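Local coordinates for HutD family protein (Pseudomonas aeruginosa, PDB 1YLL) that is of unknown biochemical function but belongs to the HutD family of cupin-like beta-barrel proteins, whose name suggests a link with histidine utilisation, at residues G53-F58 with S97-T102; Y61-S66 with N112-P117; M73-D78 with Q89-S94. One frame throughout, in Å; residues are numbered along the deposited sequence.

Contact 1 (G53-F58 with S97-T102); sequences GGFSGF and SEVHCT
At one margin of a four-stranded antiparallel sheet in this cupin-clan protein, the short strand 53-55 lies along strand 99-103 and shows how a two-glycine edge can be held by main-chain bonds and one aromatic ring. Gly-53 and Cys-101 form an antiparallel hydrogen-bonded pair, with N of Gly-53 giving to O of Cys-101 and N of Cys-101 returning to O of Gly-53, both at 2.9 Å. The first lies in the carbonyl plane but is bent at its hydrogen; the second is straighter, its donor above the Gly-53 carbonyl plane. N of Phe-55 likewise gives to O of Val-99 at 2.9 Å. Phe-55, Val-99 and Cys-101 point to the same face of the sheet. The Phe-55 ring, its CG anti to the carbonyl carbon (chi1 -84°), leans toward the Gly-53 end of its own strand, and so forward along strand 99-103 from Val-99 to Cys-101, whose CB sits over one ring face, 3.5 Å from CZ. SG, anti to the backbone N of Cys-101, approaches obliquely, 4.7 Å from the ring centroid, in a sulfur-aromatic contact. Val-99 crosses the ring obliquely and meets CD1 with its CG1. Phe-55 also touches Ile-65 and Cys-101 touches Leu-75, consistent with this face looking inward. On the other face His-100, with CG anti to its backbone N, lets its imidazole lean over the glycines: O of Gly-53 lies over one ring face, and CD2 comes within 3.6 Å of C of Gly-53. Gly-54 brings its CA near O of Val-99 in a CA-H...O contact. Between Phe-55 and Val-99 a water takes the place of the return bond, accepting from N of Val-99 at 3.0 Å and donating to O of Phe-55 at 2.9 Å.

Contact 2 (Y61-S66 with N112-P117); sequences YQRIIS and NLIYAP
OD1 of Asn-112 has two partners: NH2 of Arg-63 donates to it at 2.9 Å, and a bound water at 2.7 Å can donate, sharing its protons with other acceptors such as O of Leu-113. Asn-112 lies two residues from the arginine's own pair, Ile-114; the arginine reaches it because its chain bends at chi3 (58°) and runs toward the Ile-65 end of its strand. OD1 lies near the guanidinium plane, but the donor stands 69° out of the amide carbonyl plane, so NH2 does not use a lone-pair direction; the two flat groups are turned 54° apart. The water also accepts from NE of Arg-63, tying the guanidinium to the amide again. Ile-65 runs alongside Asn-112 and sets CD1 only 3.1 Å from OD1, a tight apolar flank. CD1 of Ile-114 covers one guanidinium face, off toward its rim. Its CG2 branch meets CB of Tyr-61 at 3.6 Å, while the edge of the Tyr-61 ring comes to the backbone of Tyr-115 and Ala-116.

These are neighbouring antiparallel strands of the six-stranded sheet in a beta-barrel of the cupin clan. Gln-62 with Tyr-115 and Ile-64 with Leu-113 are hydrogen-bonded pairs, four nearly straight bonds in all. The opposite face carries Gln-62, Ile-64, Leu-113 and Tyr-115. There CB of Gln-62 packs over the Tyr-115 ring as a CH-pi contact, 4.0 Å from its centroid, and Leu-177 of the second subunit rests on Gln-62, Ile-64 and Tyr-115. The chemistry thus differs between the faces: one carries no charge and combines apolar side chains with Gln-62 and the Tyr-115 hydroxyl where it meets the second subunit, whereas the other buries an arginine whose charge is probably eased by the amide oxygen and the water.

Contact 3 (M73-D78 with Q89-S94); sequences MRLRVD and QAFAFS
Four side chains interlock between two strands that belong to different sheets, packing between two sheets of this cupin-clan barrel that stays partly exposed at Val-77 and Phe-91. Strand 73-77 and strand 91-94 pass 9.5 Å apart at an angle of 28°, too far for main-chain pairing, and no hydrogen bond joins them. Leu-75 and Val-77 on one side, Phe-91 and Phe-93 on the other, all point toward the facing strand. The foremost bump is CD1 of Leu-75. It enters the hollow between the two phenylalanine rings, 3.7 Å from CD2 of Phe-91 and 4.1 Å from CE2 of Phe-93, approaching each ring obliquely. Leu-75 slides past Phe-91 in the opposite direction, its CG anti to its own carbonyl carbon, so the methyl lies beside the ring rather than against its tip. Val-77 instead meets Phe-91 tip to tip: CG2 lies near the ring plane and touches the edge at CE2, 3.9 Å away. Its other methyl, CG1, which is anti to the backbone N, is turned to the root of Phe-93, 4.3 Å from CB. Val-77 therefore straddles the two aromatic residues with one branch for each.

The rings are set by contrasting torsions. Phe-91 has CG anti to its backbone N (chi1 -180°), whereas Phe-93 holds CG in the crowded position between N and the carbonyl carbon (chi1 66°). Around them, Phe-93 also packs on Val-99, Arg-63 and Ile-65, and Phe-91 on Ser-82 and Leu-85; Leu-75 is backed by Cys-101. With only carbon atoms meeting across the gap, cohesion between the sheets here rests on dispersion and the exclusion of water, and its specificity comes from the fit of methyl branches to rings.

How the contacts relate
From the N terminus, segment 53-58 comes first and pairs with 97-102 after 38 intervening residues, closing contact 1. Segment 61-66 follows and pairs with 112-117, so contact 2 opens inside contact 1 and closes after it: the two cross. Contact 3, between 73-78 and 89-94, is a short loop enclosed by both. Strand 99-103 then lies beside strand 73-77, which joins contacts 1 and 3 in one sheet, and strand 91-94 lies beside 62-69, which joins contacts 2 and 3 in the other. Contact 3 spans the two sheets, while the Phe-58 ring of contact 1 packs on Arg-63 and Ile-114 of contact 2.

Contact 1 (G53-F58 with S97-T102)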
loop_
_atom_site.group_PDB
_atom_site.type_symbol
_atom_site.label_atom_id
_atom_site.label_comp_id
_atom_site.label_asym_id
_atom_site.label_seq_id
_atom_site.Cartn_x
_atom_site.Cartn_y
_atom_site.Cartn_z
ATOM N N GLY D 53 30.405 31.499 10.562
ATOM C CA GLY D 53 30.455 31.947 11.939
ATOM C C GLY D 53 30.451 30.754 12.870
ATOM O O GLY D 53 30.305 29.611 12.417
ATOM N N GLY D 54 30.617 31.006 14.168
ATOM C CA GLY D 54 30.645 29.899 15.107
ATOM C C GLY D 54 29.268 29.321 15.323
ATOM O O GLY D 54 28.259 29.988 15.083
ATOM N N PHE D 55 29.217 28.063 15.751
ATOM C CA PHE D 55 27.946 27.411 16.036
ATOM C C PHE D 55 27.833 27.398 17.555
ATOM O O PHE D 55 28.817 27.158 18.258
ATOM C CB PHE D 55 27.919 25.971 15.507
ATOM C CG PHE D 55 27.538 25.851 14.057
ATOM C CD1 PHE D 55 27.541 24.596 13.434
ATOM C CD2 PHE D 55 27.190 26.972 13.306
ATOM C CE1 PHE D 55 27.209 24.464 12.082
ATOM C CE2 PHE D 55 26.846 26.852 11.931
ATOM C CZ PHE D 55 26.861 25.590 11.330
ATOM N N SER D 56 26.639 27.683 18.045
ATOM C CA SER D 56 26.366 27.698 19.472
ATOM C C SER D 56 26.437 26.272 19.987
ATOM O O SER D 56 26.147 25.315 19.259
ATOM C CB SER D 56 24.971 28.272 19.722
ATOM O OG SER D 56 24.894 29.616 19.265
ATOM N N GLY D 57 26.795 26.125 21.252
ATOM C CA GLY D 57 26.925 24.796 21.817
ATOM C C GLY D 57 25.651 24.143 22.296
ATOM O O GLY D 57 24.673 24.795 22.653
ATOM N N PHE D 58 25.686 22.825 22.301
ATOM C CA PHE D 58 24.565 22.025 22.782
ATOM C C PHE D 58 25.297 21.076 23.677
ATOM O O PHE D 58 25.554 19.917 23.352
ATOM C CB PHE D 58 23.879 21.299 21.624
ATOM C CG PHE D 58 22.854 22.149 20.898
ATOM C CD1 PHE D 58 23.225 22.970 19.835
ATOM C CD2 PHE D 58 21.520 22.108 21.270
ATOM C CE1 PHE D 58 22.264 23.725 19.156
ATOM C CE2 PHE D 58 20.537 22.858 20.604
ATOM C CZ PHE D 58 20.919 23.670 19.534
ATOM N N SER D 97 31.989 20.462 21.632
ATOM C CA SER D 97 33.124 20.974 20.877
ATOM C C SER D 97 32.958 22.429 20.458
ATOM O O SER D 97 31.844 22.957 20.372
ATOM C CB SER D 97 33.362 20.147 19.602
ATOM O OG SER D 97 33.908 18.863 19.867
ATOM N N GLU D 98 34.082 23.096 20.229
ATOM C CA GLU D 98 34.036 24.473 19.753
ATOM C C GLU D 98 33.992 24.229 18.252
ATOM O O GLU D 98 34.789 23.464 17.712
ATOM C CB GLU D 98 35.303 25.256 20.109
ATOM C CG GLU D 98 35.180 26.763 19.847
ATOM C CD GLU D 98 36.515 27.496 19.883
ATOM O OE1 GLU D 98 37.381 27.121 20.700
ATOM O OE2 GLU D 98 36.692 28.462 19.101
ATOM N N VAL D 99 33.051 24.879 17.594
ATOM C CA VAL D 99 32.849 24.706 16.165
ATOM C C VAL D 99 32.658 25.981 15.384
ATOM O O VAL D 99 31.859 26.823 15.753
ATOM C CB VAL D 99 31.603 23.809 15.926
ATOM C CG1 VAL D 99 31.373 23.603 14.433
ATOM C CG2 VAL D 99 31.806 22.449 16.621
ATOM N N HIS D 100 33.403 26.098 14.297
ATOM C CA HIS D 100 33.258 27.246 13.423
ATOM C C HIS D 100 32.848 26.723 12.049
ATOM O O HIS D 100 33.420 25.754 11.550
ATOM C CB HIS D 100 34.574 28.025 13.296
ATOM C CG HIS D 100 34.479 29.191 12.361
ATOM N ND1 HIS D 100 34.787 29.102 11.020
ATOM C CD2 HIS D 100 34.046 30.460 12.564
ATOM C CE1 HIS D 100 34.553 30.266 10.438
ATOM N NE2 HIS D 100 34.103 31.107 11.352
ATOM N N CYS D 101 31.841 27.361 11.451
ATOM C CA CYS D 101 31.376 26.952 10.146
ATOM C C CYS D 101 31.831 27.956 9.096
ATOM O O CYS D 101 31.573 29.148 9.229
ATOM C CB CYS D 101 29.854 26.906 10.144
ATOM S SG CYS D 101 29.125 26.676 8.499
ATOM N N THR D 102 32.519 27.471 8.071
ATOM C CA THR D 102 32.928 28.328 6.964
ATOM C C THR D 102 32.074 27.906 5.760
ATOM O O THR D 102 32.103 26.743 5.348
ATOM C CB THR D 102 34.411 28.101 6.608
ATOM O OG1 THR D 102 35.224 28.556 7.700
ATOM C CG2 THR D 102 34.786 28.844 5.357
HETATM O O HOH W 1 31.546 26.820 19.305
#

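Contact 2 (Y61-S66 with N112-P117)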
loop_
_atom_site.group_PDB
_atom_site.type_symbol
_atom_site.label_atom_id
_atom_site.label_comp_id
_atom_site.label_asym_id
_atom_site.label_seq_id
_atom_site.Cartn_x
_atom_site.Cartn_y
_atom_site.Cartn_z
ATOM N N TYR D 61 25.193 17.012 24.240
ATOM C CA TYR D 61 24.521 16.359 23.121
ATOM C C TYR D 61 25.443 15.931 22.005
ATOM O O TYR D 61 26.514 16.516 21.810
ATOM C CB TYR D 61 23.501 17.300 22.479
ATOM C CG TYR D 61 22.309 17.639 23.322
ATOM C CD1 TYR D 61 22.289 18.804 24.093
ATOM C CD2 TYR D 61 21.183 16.825 23.326
ATOM C CE1 TYR D 61 21.152 19.152 24.846
ATOM C CE2 TYR D 61 20.042 17.150 24.063
ATOM C CZ TYR D 61 20.021 18.321 24.818
ATOM O OH TYR D 61 18.872 18.701 25.473
ATOM N N GLN D 62 25.017 14.886 21.282
ATOM C CA GLN D 62 25.718 14.397 20.086
ATOM C C GLN D 62 24.984 15.068 18.913
ATOM O O GLN D 62 23.779 15.178 18.918
ATOM C CB GLN D 62 25.548 12.882 19.941
ATOM C CG GLN D 62 26.068 12.331 18.621
ATOM C CD GLN D 62 27.558 12.513 18.501
ATOM O OE1 GLN D 62 28.071 13.087 17.531
ATOM N NE2 GLN D 62 28.269 12.007 19.483
ATOM N N ARG D 63 25.730 15.507 17.925
ATOM C CA ARG D 63 25.111 16.149 16.764
ATOM C C ARG D 63 25.501 15.424 15.494
ATOM O O ARG D 63 26.605 14.889 15.363
ATOM C CB ARG D 63 25.572 17.616 16.652
ATOM C CG ARG D 63 25.197 18.511 17.844
ATOM C CD ARG D 63 25.394 20.002 17.510
ATOM N NE ARG D 63 24.599 20.403 16.341
ATOM C CZ ARG D 63 24.460 21.663 15.932
ATOM N NH1 ARG D 63 25.060 22.642 16.592
ATOM N NH2 ARG D 63 23.707 21.954 14.865
ATOM N N ILE D 64 24.567 15.401 14.544
ATOM C CA ILE D 64 24.879 14.864 13.214
ATOM C C ILE D 64 24.260 15.920 12.290
ATOM O O ILE D 64 23.054 16.183 12.352
ATOM C CB ILE D 64 24.231 13.520 12.924
ATOM C CG1 ILE D 64 24.599 12.502 14.017
ATOM C CG2 ILE D 64 24.730 13.008 11.566
ATOM C CD1 ILE D 64 24.153 11.060 13.648
ATOM N N ILE D 65 25.076 16.512 11.422
ATOM C CA ILE D 65 24.568 17.547 10.533
ATOM C C ILE D 65 24.806 17.134 9.088
ATOM O O ILE D 65 25.771 16.437 8.789
ATOM C CB ILE D 65 25.323 18.879 10.810
ATOM C CG1 ILE D 65 24.700 20.023 10.024
ATOM C CG2 ILE D 65 26.808 18.714 10.478
ATOM C CD1 ILE D 65 24.983 21.343 10.676
ATOM N N SER D 66 23.895 17.549 8.215
ATOM C CA SER D 66 24.012 17.276 6.789
ATOM C C SER D 66 23.636 18.520 5.980
ATOM O O SER D 66 22.649 19.157 6.271
ATOM C CB SER D 66 23.050 16.161 6.329
ATOM O OG SER D 66 23.279 14.916 6.949
ATOM N N ASN D 112 19.618 18.810 10.718
ATOM C CA ASN D 112 20.339 18.539 11.959
ATOM C C ASN D 112 19.640 17.580 12.868
ATOM O O ASN D 112 18.467 17.767 13.114
ATOM C CB ASN D 112 20.446 19.841 12.775
ATOM C CG ASN D 112 21.587 20.736 12.341
ATOM O OD1 ASN D 112 22.753 20.412 12.551
ATOM N ND2 ASN D 112 21.251 21.876 11.748
ATOM N N LEU D 113 20.371 16.588 13.399
ATOM C CA LEU D 113 19.803 15.705 14.430
ATOM C C LEU D 113 20.651 16.048 15.658
ATOM O O LEU D 113 21.856 16.079 15.550
ATOM C CB LEU D 113 20.087 14.226 14.116
ATOM C CG LEU D 113 19.300 13.062 14.758
ATOM C CD1 LEU D 113 20.207 11.913 15.065
ATOM C CD2 LEU D 113 18.468 13.470 15.943
ATOM N N ILE D 114 20.022 16.350 16.790
ATOM C CA ILE D 114 20.779 16.594 18.021
ATOM C C ILE D 114 20.129 15.666 19.039
ATOM O O ILE D 114 18.915 15.699 19.185
ATOM C CB ILE D 114 20.632 18.061 18.457
ATOM C CG1 ILE D 114 21.134 18.966 17.320
ATOM C CG2 ILE D 114 21.401 18.337 19.792
ATOM C CD1 ILE D 114 21.033 20.445 17.619
ATOM N N TYR D 115 20.928 14.856 19.736
ATOM C CA TYR D 115 20.329 13.959 20.712
ATOM C C TYR D 115 21.263 13.686 21.886
ATOM O O TYR D 115 22.479 13.859 21.791
ATOM C CB TYR D 115 19.920 12.638 20.056
ATOM C CG TYR D 115 21.057 11.741 19.654
ATOM C CD1 TYR D 115 21.477 10.679 20.464
ATOM C CD2 TYR D 115 21.738 11.951 18.458
ATOM C CE1 TYR D 115 22.535 9.851 20.083
ATOM C CE2 TYR D 115 22.801 11.127 18.063
ATOM C CZ TYR D 115 23.199 10.074 18.882
ATOM O OH TYR D 115 24.263 9.299 18.500
ATOM N N ALA D 116 20.651 13.274 22.994
ATOM C CA ALA D 116 21.359 12.961 24.236
ATOM C C ALA D 116 21.766 11.472 24.168
ATOM O O ALA D 116 20.938 10.588 24.372
ATOM C CB ALA D 116 20.407 13.218 25.398
ATOM N N PRO D 117 23.055 11.186 23.935
ATOM C CA PRO D 117 23.476 9.788 23.828
ATOM C C PRO D 117 23.268 8.907 25.068
ATOM O O PRO D 117 23.157 7.686 24.968
ATOM C CB PRO D 117 24.931 9.890 23.381
ATOM C CG PRO D 117 25.401 11.193 23.938
ATOM C CD PRO D 117 24.205 12.108 23.830
HETATM O O HOH W 2 23.266 18.698 14.541
#

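Contact 3 (M73-D78 with Q89-S94)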
loop_
_atom_site.group_PDB
_atom_site.type_symbol
_atom_site.label_atom_id
_atom_site.label_comp_id
_atom_site.label_asym_id
_atom_site.label_seq_id
_atom_site.Cartn_x
_atom_site.Cartn_y
_atom_site.Cartn_z
HETATM N N MSE D 73 29.858 23.499 3.121
HETATM C CA MSE D 73 30.517 24.140 4.249
HETATM C C MSE D 73 31.702 23.313 4.728
HETATM O O MSE D 73 31.898 22.172 4.344
HETATM C CB MSE D 73 29.525 24.277 5.421
HETATM C CG MSE D 73 29.038 22.949 5.929
HETATM SE SE MSE D 73 27.780 23.078 7.447
HETATM C CE MSE D 73 27.425 21.190 7.646
ATOM N N ARG D 74 32.517 23.932 5.559
ATOM C CA ARG D 74 33.653 23.250 6.146
ATOM C C ARG D 74 33.535 23.556 7.630
ATOM O O ARG D 74 33.426 24.724 8.004
ATOM C CB ARG D 74 34.987 23.817 5.613
ATOM C CG ARG D 74 36.198 23.266 6.382
ATOM C CD ARG D 74 37.531 23.871 5.916
ATOM N NE ARG D 74 37.797 25.220 6.440
ATOM C CZ ARG D 74 37.915 26.315 5.681
ATOM N NH1 ARG D 74 37.785 26.235 4.362
ATOM N NH2 ARG D 74 38.171 27.493 6.240
ATOM N N LEU D 75 33.533 22.527 8.473
ATOM C CA LEU D 75 33.446 22.746 9.909
ATOM C C LEU D 75 34.808 22.594 10.569
ATOM O O LEU D 75 35.502 21.595 10.339
ATOM C CB LEU D 75 32.466 21.737 10.563
ATOM C CG LEU D 75 30.999 21.945 10.173
ATOM C CD1 LEU D 75 30.141 20.868 10.831
ATOM C CD2 LEU D 75 30.538 23.355 10.592
ATOM N N ARG D 76 35.197 23.578 11.375
ATOM C CA ARG D 76 36.448 23.460 12.122
ATOM C C ARG D 76 35.971 23.045 13.521
ATOM O O ARG D 76 35.275 23.800 14.190
ATOM C CB ARG D 76 37.183 24.796 12.189
ATOM C CG ARG D 76 38.598 24.660 12.706
ATOM C CD ARG D 76 39.260 26.026 12.728
ATOM N NE ARG D 76 38.688 26.847 13.780
ATOM C CZ ARG D 76 38.413 28.141 13.669
ATOM N NH1 ARG D 76 38.658 28.786 12.532
ATOM N NH2 ARG D 76 37.876 28.785 14.699
ATOM N N VAL D 77 36.324 21.834 13.940
ATOM C CA VAL D 77 35.878 21.284 15.218
ATOM C C VAL D 77 37.087 21.127 16.155
ATOM O O VAL D 77 37.969 20.321 15.887
ATOM C CB VAL D 77 35.242 19.902 14.996
ATOM C CG1 VAL D 77 34.601 19.402 16.300
ATOM C CG2 VAL D 77 34.195 19.994 13.860
ATOM N N ASP D 78 37.092 21.885 17.234
ATOM C CA ASP D 78 38.203 21.856 18.176
ATOM C C ASP D 78 39.515 22.018 17.413
ATOM O O ASP D 78 40.514 21.309 17.653
ATOM C CB ASP D 78 38.186 20.559 18.969
ATOM C CG ASP D 78 36.964 20.449 19.864
ATOM O OD1 ASP D 78 36.555 21.458 20.458
ATOM O OD2 ASP D 78 36.413 19.340 19.983
ATOM N N GLN D 89 25.998 14.648 3.019
ATOM C CA GLN D 89 27.173 13.990 3.568
ATOM C C GLN D 89 27.086 14.257 5.053
ATOM O O GLN D 89 27.514 15.304 5.563
ATOM C CB GLN D 89 28.459 14.572 2.979
ATOM C CG GLN D 89 28.493 14.451 1.475
ATOM C CD GLN D 89 29.812 14.903 0.877
ATOM O OE1 GLN D 89 30.311 15.989 1.171
ATOM N NE2 GLN D 89 30.382 14.063 0.026
ATOM N N ALA D 90 26.525 13.296 5.761
ATOM C CA ALA D 90 26.363 13.463 7.194
ATOM C C ALA D 90 27.698 13.541 7.920
ATOM O O ALA D 90 28.619 12.820 7.599
ATOM C CB ALA D 90 25.538 12.316 7.752
ATOM N N PHE D 91 27.741 14.395 8.930
ATOM C CA PHE D 91 28.947 14.630 9.714
ATOM C C PHE D 91 28.560 14.706 11.202
ATOM O O PHE D 91 27.706 15.486 11.603
ATOM C CB PHE D 91 29.552 15.944 9.240
ATOM C CG PHE D 91 30.820 16.328 9.954
ATOM C CD1 PHE D 91 32.029 15.759 9.601
ATOM C CD2 PHE D 91 30.787 17.272 10.973
ATOM C CE1 PHE D 91 33.211 16.133 10.266
ATOM C CE2 PHE D 91 31.950 17.650 11.636
ATOM C CZ PHE D 91 33.162 17.074 11.275
ATOM N N ALA D 92 29.210 13.884 12.016
ATOM C CA ALA D 92 28.916 13.853 13.446
ATOM C C ALA D 92 29.967 14.603 14.256
ATOM O O ALA D 92 31.165 14.528 13.943
ATOM C CB ALA D 92 28.867 12.378 13.950
ATOM N N PHE D 93 29.504 15.329 15.266
ATOM C CA PHE D 93 30.412 16.058 16.165
ATOM C C PHE D 93 29.720 16.276 17.484
ATOM O O PHE D 93 28.490 16.157 17.610
ATOM C CB PHE D 93 30.887 17.381 15.522
ATOM C CG PHE D 93 29.807 18.405 15.304
ATOM C CD1 PHE D 93 29.591 19.449 16.212
ATOM C CD2 PHE D 93 28.989 18.330 14.162
ATOM C CE1 PHE D 93 28.581 20.410 15.984
ATOM C CE2 PHE D 93 27.997 19.268 13.935
ATOM C CZ PHE D 93 27.782 20.314 14.838
ATOM N N SER D 94 30.524 16.524 18.511
ATOM C CA SER D 94 29.992 16.755 19.824
ATOM C C SER D 94 29.501 18.179 20.042
ATOM O O SER D 94 30.130 19.133 19.581
ATOM C CB SER D 94 31.079 16.433 20.854
ATOM O OG SER D 94 30.668 16.827 22.144
#